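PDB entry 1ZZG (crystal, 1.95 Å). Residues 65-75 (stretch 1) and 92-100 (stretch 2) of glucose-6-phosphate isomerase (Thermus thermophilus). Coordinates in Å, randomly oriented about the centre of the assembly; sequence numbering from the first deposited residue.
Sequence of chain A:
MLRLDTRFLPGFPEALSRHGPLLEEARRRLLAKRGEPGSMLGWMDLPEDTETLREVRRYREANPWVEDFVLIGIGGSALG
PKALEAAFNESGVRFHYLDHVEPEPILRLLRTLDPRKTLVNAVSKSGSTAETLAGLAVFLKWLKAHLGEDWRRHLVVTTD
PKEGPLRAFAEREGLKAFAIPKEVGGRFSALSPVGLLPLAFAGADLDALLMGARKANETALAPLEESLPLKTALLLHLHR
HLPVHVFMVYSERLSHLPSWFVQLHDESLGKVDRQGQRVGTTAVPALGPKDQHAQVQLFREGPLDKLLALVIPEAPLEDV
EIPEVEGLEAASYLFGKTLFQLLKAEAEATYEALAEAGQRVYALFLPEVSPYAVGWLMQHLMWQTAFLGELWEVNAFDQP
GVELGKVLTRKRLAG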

ATOM      1  N   TRP A  65      11.573  12.581 -26.414  1.00 31.93           N
ATOM      2  CA  TRP A  65      10.450  13.508 -26.288  1.00 31.67           C
ATOM      3  C   TRP A  65       9.455  13.137 -25.186  1.00 31.75           C
ATOM      4  O   TRP A  65       8.619  13.956 -24.803  1.00 30.92           O
ATOM      5  CB  TRP A  65       9.692  13.590 -27.612  1.00 31.46           C
ATOM      6  CG  TRP A  65       9.288  12.242 -28.123  1.00 30.37           C
ATOM      7  CD1 TRP A  65      10.005  11.431 -28.961  1.00 29.43           C
ATOM      8  CD2 TRP A  65       8.107  11.514 -27.775  1.00 28.98           C
ATOM      9  NE1 TRP A  65       9.341  10.243 -29.154  1.00 29.41           N
ATOM     10  CE2 TRP A  65       8.174  10.265 -28.437  1.00 29.00           C
ATOM     11  CE3 TRP A  65       6.997  11.794 -26.967  1.00 29.76           C
ATOM     12  CZ2 TRP A  65       7.170   9.295 -28.314  1.00 27.85           C
ATOM     13  CZ3 TRP A  65       5.998  10.829 -26.844  1.00 29.34           C
ATOM     14  CH2 TRP A  65       6.094   9.596 -27.515  1.00 26.94           C
ATOM     15  N   VAL A  66       9.534  11.909 -24.685  1.00 30.95           N
ATOM     16  CA  VAL A  66       8.608  11.456 -23.651  1.00 30.42           C
ATOM     17  C   VAL A  66       8.797  12.133 -22.293  1.00 30.19           C
ATOM     18  O   VAL A  66       9.886  12.103 -21.719  1.00 31.06           O
ATOM     19  CB  VAL A  66       8.703   9.921 -23.444  1.00 29.64           C
ATOM     20  CG1 VAL A  66       7.817   9.496 -22.274  1.00 29.82           C
ATOM     21  CG2 VAL A  66       8.278   9.195 -24.713  1.00 28.82           C
ATOM     22  N   GLU A  67       7.723  12.741 -21.793  1.00 30.36           N
ATOM     23  CA  GLU A  67       7.729  13.401 -20.490  1.00 30.31           C
ATOM     24  C   GLU A  67       6.764  12.666 -19.568  1.00 28.94           C
ATOM     25  O   GLU A  67       6.870  12.745 -18.347  1.00 28.39           O
ATOM     26  CB  GLU A  67       7.302  14.864 -20.611  1.00 33.43           C
ATOM     27  CG  GLU A  67       8.408  15.812 -21.055  1.00 39.24           C
ATOM     28  CD  GLU A  67       7.971  17.270 -21.028  1.00 41.87           C
ATOM     29  OE1 GLU A  67       7.319  17.679 -20.042  1.00 45.64           O
ATOM     30  OE2 GLU A  67       8.287  18.009 -21.983  1.00 43.98           O
ATOM     31  N   ASP A  68       5.810  11.961 -20.165  1.00 27.62           N
ATOM     32  CA  ASP A  68       4.831  11.199 -19.400  1.00 28.18           C
ATOM     33  C   ASP A  68       4.737   9.787 -19.966  1.00 28.06           C
ATOM     34  O   ASP A  68       4.528   9.594 -21.162  1.00 28.37           O
ATOM     35  CB  ASP A  68       3.466  11.894 -19.445  1.00 27.74           C
ATOM     36  CG  ASP A  68       3.454  13.206 -18.670  1.00 30.25           C
ATOM     37  OD1 ASP A  68       3.184  13.184 -17.448  1.00 29.53           O
ATOM     38  OD2 ASP A  68       3.735  14.262 -19.278  1.00 30.54           O
ATOM     39  N   PHE A  69       4.906   8.802 -19.091  1.00 27.10           N
ATOM     40  CA  PHE A  69       4.855   7.393 -19.469  1.00 25.11           C
ATOM     41  C   PHE A  69       3.616   6.774 -18.825  1.00 25.85           C
ATOM     42  O   PHE A  69       3.558   6.634 -17.603  1.00 25.61           O
ATOM     43  CB  PHE A  69       6.114   6.690 -18.949  1.00 24.86           C
ATOM     44  CG  PHE A  69       6.302   5.296 -19.471  1.00 24.87           C
ATOM     45  CD1 PHE A  69       7.237   5.036 -20.467  1.00 23.73           C
ATOM     46  CD2 PHE A  69       5.567   4.235 -18.950  1.00 24.37           C
ATOM     47  CE1 PHE A  69       7.439   3.737 -20.938  1.00 22.77           C
ATOM     48  CE2 PHE A  69       5.760   2.937 -19.414  1.00 23.61           C
ATOM     49  CZ  PHE A  69       6.701   2.688 -20.410  1.00 22.82           C
ATOM     50  N   VAL A  70       2.626   6.416 -19.637  1.00 24.96           N
ATOM     51  CA  VAL A  70       1.402   5.814 -19.112  1.00 24.96           C
ATOM     52  C   VAL A  70       1.458   4.297 -19.282  1.00 25.79           C
ATOM     53  O   VAL A  70       1.357   3.783 -20.399  1.00 25.21           O
ATOM     54  CB  VAL A  70       0.136   6.356 -19.843  1.00 25.51           C
ATOM     55  CG1 VAL A  70      -1.109   5.623 -19.350  1.00 22.14           C
ATOM     56  CG2 VAL A  70      -0.001   7.865 -19.610  1.00 25.32           C
ATOM     57  N   LEU A  71       1.628   3.580 -18.176  1.00 25.63           N
ATOM     58  CA  LEU A  71       1.687   2.127 -18.249  1.00 24.08           C
ATOM     59  C   LEU A  71       0.309   1.538 -17.985  1.00 23.76           C
ATOM     60  O   LEU A  71      -0.209   1.624 -16.874  1.00 24.85           O
ATOM     61  CB  LEU A  71       2.695   1.574 -17.231  1.00 24.14           C
ATOM     62  CG  LEU A  71       3.228   0.149 -17.456  1.00 24.22           C
ATOM     63  CD1 LEU A  71       4.313  -0.137 -16.414  1.00 25.45           C
ATOM     64  CD2 LEU A  71       2.097  -0.882 -17.366  1.00 22.59           C
ATOM     65  N   ILE A  72      -0.294   0.958 -19.015  1.00 23.89           N
ATOM     66  CA  ILE A  72      -1.604   0.341 -18.865  1.00 22.05           C
ATOM     67  C   ILE A  72      -1.347  -1.140 -18.618  1.00 23.41           C
ATOM     68  O   ILE A  72      -1.016  -1.892 -19.541  1.00 24.04           O
ATOM     69  CB  ILE A  72      -2.481   0.514 -20.131  1.00 22.13           C
ATOM     70  CG1 ILE A  72      -2.564   1.998 -20.515  1.00 19.54           C
ATOM     71  CG2 ILE A  72      -3.878  -0.048 -19.864  1.00 20.37           C
ATOM     72  CD1 ILE A  72      -3.519   2.317 -21.674  1.00 21.44           C
ATOM     73  N   GLY A  73      -1.474  -1.550 -17.360  1.00 21.49           N
ATOM     74  CA  GLY A  73      -1.225  -2.936 -17.013  1.00 21.22           C
ATOM     75  C   GLY A  73      -1.636  -3.184 -15.581  1.00 20.83           C
ATOM     76  O   GLY A  73      -1.767  -2.244 -14.789  1.00 21.43           O
ATOM     77  N   ILE A  74      -1.809  -4.449 -15.229  1.00 21.45           N
ATOM     78  CA  ILE A  74      -2.252  -4.763 -13.887  1.00 21.65           C
ATOM     79  C   ILE A  74      -1.578  -6.019 -13.338  1.00 23.46           C
ATOM     80  O   ILE A  74      -1.116  -6.869 -14.096  1.00 22.84           O
ATOM     81  CB  ILE A  74      -3.793  -4.908 -13.901  1.00 22.15           C
ATOM     82  CG1 ILE A  74      -4.360  -4.773 -12.488  1.00 20.81           C
ATOM     83  CG2 ILE A  74      -4.190  -6.235 -14.530  1.00 22.26           C
ATOM     84  CD1 ILE A  74      -5.866  -4.610 -12.487  1.00 21.83           C
ATOM     85  N   GLY A  75      -1.507  -6.123 -12.015  1.00 23.87           N
ATOM     86  CA  GLY A  75      -0.879  -7.279 -11.408  1.00 23.23           C
ATOM     87  C   GLY A  75       0.587  -7.422 -11.784  1.00 24.57           C
ATOM     88  O   GLY A  75       1.396  -6.534 -11.523  1.00 23.90           O
ATOM     89  N   GLY A  92      13.072  12.038 -14.197  1.00 31.32           N
ATOM     90  CA  GLY A  92      12.037  13.019 -13.942  1.00 31.70           C
ATOM     91  C   GLY A  92      10.818  12.772 -14.810  1.00 30.83           C
ATOM     92  O   GLY A  92       9.828  13.494 -14.715  1.00 31.96           O
ATOM     93  N   VAL A  93      10.890  11.771 -15.683  1.00 29.28           N
ATOM     94  CA  VAL A  93       9.740  11.433 -16.515  1.00 27.58           C
ATOM     95  C   VAL A  93       8.634  11.065 -15.527  1.00 27.84           C
ATOM     96  O   VAL A  93       8.893  10.400 -14.525  1.00 27.93           O
ATOM     97  CB  VAL A  93      10.032  10.222 -17.437  1.00 27.50           C
ATOM     98  CG1 VAL A  93       8.731   9.702 -18.058  1.00 26.22           C
ATOM     99  CG2 VAL A  93      10.997  10.634 -18.531  1.00 26.64           C
ATOM    100  N   ARG A  94       7.414  11.509 -15.800  1.00 26.95           N
ATOM    101  CA  ARG A  94       6.286  11.235 -14.916  1.00 28.54           C
ATOM    102  C   ARG A  94       5.578   9.956 -15.335  1.00 28.15           C
ATOM    103  O   ARG A  94       5.162   9.818 -16.483  1.00 28.40           O
ATOM    104  CB  ARG A  94       5.293  12.401 -14.949  1.00 28.35           C
ATOM    105  CG  ARG A  94       5.857  13.738 -14.473  1.00 29.72           C
ATOM    106  CD  ARG A  94       4.830  14.851 -14.661  1.00 30.76           C
ATOM    107  NE  ARG A  94       4.608  15.165 -16.073  1.00 32.30           N
ATOM    108  CZ  ARG A  94       5.312  16.057 -16.768  1.00 33.95           C
ATOM    109  NH1 ARG A  94       6.290  16.739 -16.186  1.00 33.21           N
ATOM    110  NH2 ARG A  94       5.039  16.267 -18.049  1.00 32.44           N
ATOM    111  N   PHE A  95       5.434   9.025 -14.398  1.00 26.15           N
ATOM    112  CA  PHE A  95       4.777   7.757 -14.687  1.00 25.17           C
ATOM    113  C   PHE A  95       3.351   7.722 -14.150  1.00 25.93           C
ATOM    114  O   PHE A  95       3.067   8.211 -13.047  1.00 24.93           O
ATOM    115  CB  PHE A  95       5.603   6.603 -14.110  1.00 24.76           C
ATOM    116  CG  PHE A  95       6.851   6.310 -14.889  1.00 23.30           C
ATOM    117  CD1 PHE A  95       6.867   5.297 -15.847  1.00 23.34           C
ATOM    118  CD2 PHE A  95       8.005   7.068 -14.694  1.00 22.93           C
ATOM    119  CE1 PHE A  95       8.010   5.040 -16.602  1.00 22.83           C
ATOM    120  CE2 PHE A  95       9.162   6.819 -15.446  1.00 24.93           C
ATOM    121  CZ  PHE A  95       9.162   5.804 -16.403  1.00 23.53           C
ATOM    122  N   HIS A  96       2.458   7.151 -14.952  1.00 24.68           N
ATOM    123  CA  HIS A  96       1.041   7.044 -14.612  1.00 26.03           C
ATOM    124  C   HIS A  96       0.662   5.590 -14.835  1.00 25.32           C
ATOM    125  O   HIS A  96       0.891   5.040 -15.912  1.00 24.34           O
ATOM    126  CB  HIS A  96       0.231   7.963 -15.526  1.00 26.32           C
ATOM    127  CG  HIS A  96       0.773   9.356 -15.596  1.00 28.14           C
ATOM    128  ND1 HIS A  96       0.614  10.269 -14.577  1.00 27.10           N
ATOM    129  CD2 HIS A  96       1.523   9.974 -16.541  1.00 27.17           C
ATOM    130  CE1 HIS A  96       1.244  11.389 -14.887  1.00 27.70           C
ATOM    131  NE2 HIS A  96       1.805  11.236 -16.073  1.00 27.25           N
ATOM    132  N   TYR A  97       0.077   4.970 -13.819  1.00 24.03           N
ATOM    133  CA  TYR A  97      -0.268   3.559 -13.900  1.00 24.56           C
ATOM    134  C   TYR A  97      -1.758   3.267 -13.973  1.00 25.29           C
ATOM    135  O   TYR A  97      -2.507   3.549 -13.035  1.00 26.87           O
ATOM    136  CB  TYR A  97       0.339   2.830 -12.694  1.00 24.95           C
ATOM    137  CG  TYR A  97       1.851   2.933 -12.622  1.00 25.54           C
ATOM    138  CD1 TYR A  97       2.662   1.983 -13.245  1.00 25.85           C
ATOM    139  CD2 TYR A  97       2.469   4.004 -11.974  1.00 24.69           C
ATOM    140  CE1 TYR A  97       4.050   2.095 -13.230  1.00 23.36           C
ATOM    141  CE2 TYR A  97       3.869   4.124 -11.951  1.00 23.96           C
ATOM    142  CZ  TYR A  97       4.650   3.165 -12.585  1.00 24.10           C
ATOM    143  OH  TYR A  97       6.025   3.273 -12.588  1.00 22.97           O
ATOM    144  N   LEU A  98      -2.187   2.710 -15.100  1.00 25.14           N
ATOM    145  CA  LEU A  98      -3.583   2.341 -15.263  1.00 24.13           C
ATOM    146  C   LEU A  98      -3.702   0.873 -14.865  1.00 24.56           C
ATOM    147  O   LEU A  98      -3.710  -0.026 -15.714  1.00 23.02           O
ATOM    148  CB  LEU A  98      -4.050   2.541 -16.707  1.00 23.47           C
ATOM    149  CG  LEU A  98      -5.083   3.661 -16.869  1.00 26.48           C
ATOM    150  CD1 LEU A  98      -4.374   5.017 -16.736  1.00 25.46           C
ATOM    151  CD2 LEU A  98      -5.781   3.551 -18.231  1.00 24.64           C
ATOM    152  N   ASP A  99      -3.758   0.654 -13.553  1.00 24.69           N
ATOM    153  CA  ASP A  99      -3.882  -0.675 -12.960  1.00 24.21           C
ATOM    154  C   ASP A  99      -5.254  -0.729 -12.296  1.00 25.39           C
ATOM    155  O   ASP A  99      -5.432  -1.307 -11.223  1.00 24.07           O
ATOM    156  CB  ASP A  99      -2.782  -0.879 -11.915  1.00 24.55           C
ATOM    157  CG  ASP A  99      -2.801   0.186 -10.829  1.00 26.95           C
ATOM    158  OD1 ASP A  99      -3.462   1.228 -11.034  1.00 28.01           O
ATOM    159  OD2 ASP A  99      -2.154  -0.012  -9.773  1.00 25.87           O
ATOM    160  N   HIS A 100      -6.223  -0.106 -12.955  1.00 23.97           N
ATOM    161  CA  HIS A 100      -7.585  -0.043 -12.443  1.00 24.89           C
ATOM    162  C   HIS A 100      -8.471   0.450 -13.585  1.00 25.00           C
ATOM    163  O   HIS A 100      -7.974   0.817 -14.655  1.00 25.65           O
ATOM    164  CB  HIS A 100      -7.635   0.959 -11.296  1.00 23.28           C
ATOM    165  CG  HIS A 100      -7.408   2.367 -11.744  1.00 24.82           C
ATOM    166  ND1 HIS A 100      -8.416   3.152 -12.260  1.00 24.15           N
ATOM    167  CD2 HIS A 100      -6.274   3.101 -11.835  1.00 23.68           C
ATOM    168  CE1 HIS A 100      -7.912   4.309 -12.650  1.00 25.74           C
ATOM    169  NE2 HIS A 100      -6.614   4.303 -12.404  1.00 25.25           N
TER

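Neighbouring strands in a parallel sheet are joined by a regular backbone ladder, and the side chains on each face then add to that join according to their chemistry. The pairing of residues 68-72 with 94-98 in glucose-6-phosphate isomerase illustrates the principle well, with the Asp68, Arg94 and His96 cluster on one face and Phe69, Phe95 and Tyr97 on the other.

The strongest polar interactions centre on Asp68. Its carboxylate is shared between two partners: OD2 accepts a hydrogen bond from Arg94 NH2 at 2.7 Å, within a salt bridge, while OD1 accepts one from Arg94 NE at 2.8 Å and another from His96 NE2, also at 2.8 Å. The histidine bond is almost linear (176°), and OD1 lies at the edge of the imidazole ring, near its plane, where a ring N-H can reach it. Arg94 thus grips both carboxylate oxygens through two different nitrogens. Both CA-to-CB bonds point to this face of the sheet, yet the ends of the two side chains come nearer the other stretch. Arg94 NH2 also gives Glu67 OE1 a weak hydrogen bond of 3.3 Å, part of a second salt bridge.

Beneath these groups runs the ladder. In parallel pairing a residue's N and O typically bond to different residues of the neighbour, and Phe69 does so, its N donating to Arg94 O (2.8 Å) and its O accepting from His96 N (2.9 Å). Leu71 repeats the pattern, from its N to His96 O (2.8 Å) and from Leu98 N to its O (2.9 Å). Arg94 N to Glu67 O (2.9 Å) precedes these rungs. The last, Gly73 N to Leu98 O, is longer at 3.2 Å and more bent, at 138°. Between rungs, CA-H...O contacts such as Val70 CA to His96 O (3.3 Å) bring further carbonyl contacts into the join.

Packing completes the contact. On the face opposite the charged cluster, Phe69 and Phe95 form an oblique aromatic pair, with centroids 5.0 Å apart and planes at 37°; the closest approach is Phe69 CG to Phe95 CE1, 3.3 Å. Farther along that face, Leu71 CD1 meets Tyr97 CE1 at 3.9 Å. The Asp68 face becomes apolar toward the C-terminal end of the strands, where Leu98 CD1 lies 4.2 Å from Val70 CG1 and Leu98 CB lies 4.1 Å from Ile72 CG2. At the other end, Val93 CG1 packs against Phe69 CB at 4.1 Å and Val66 CG1 at 4.3 Å.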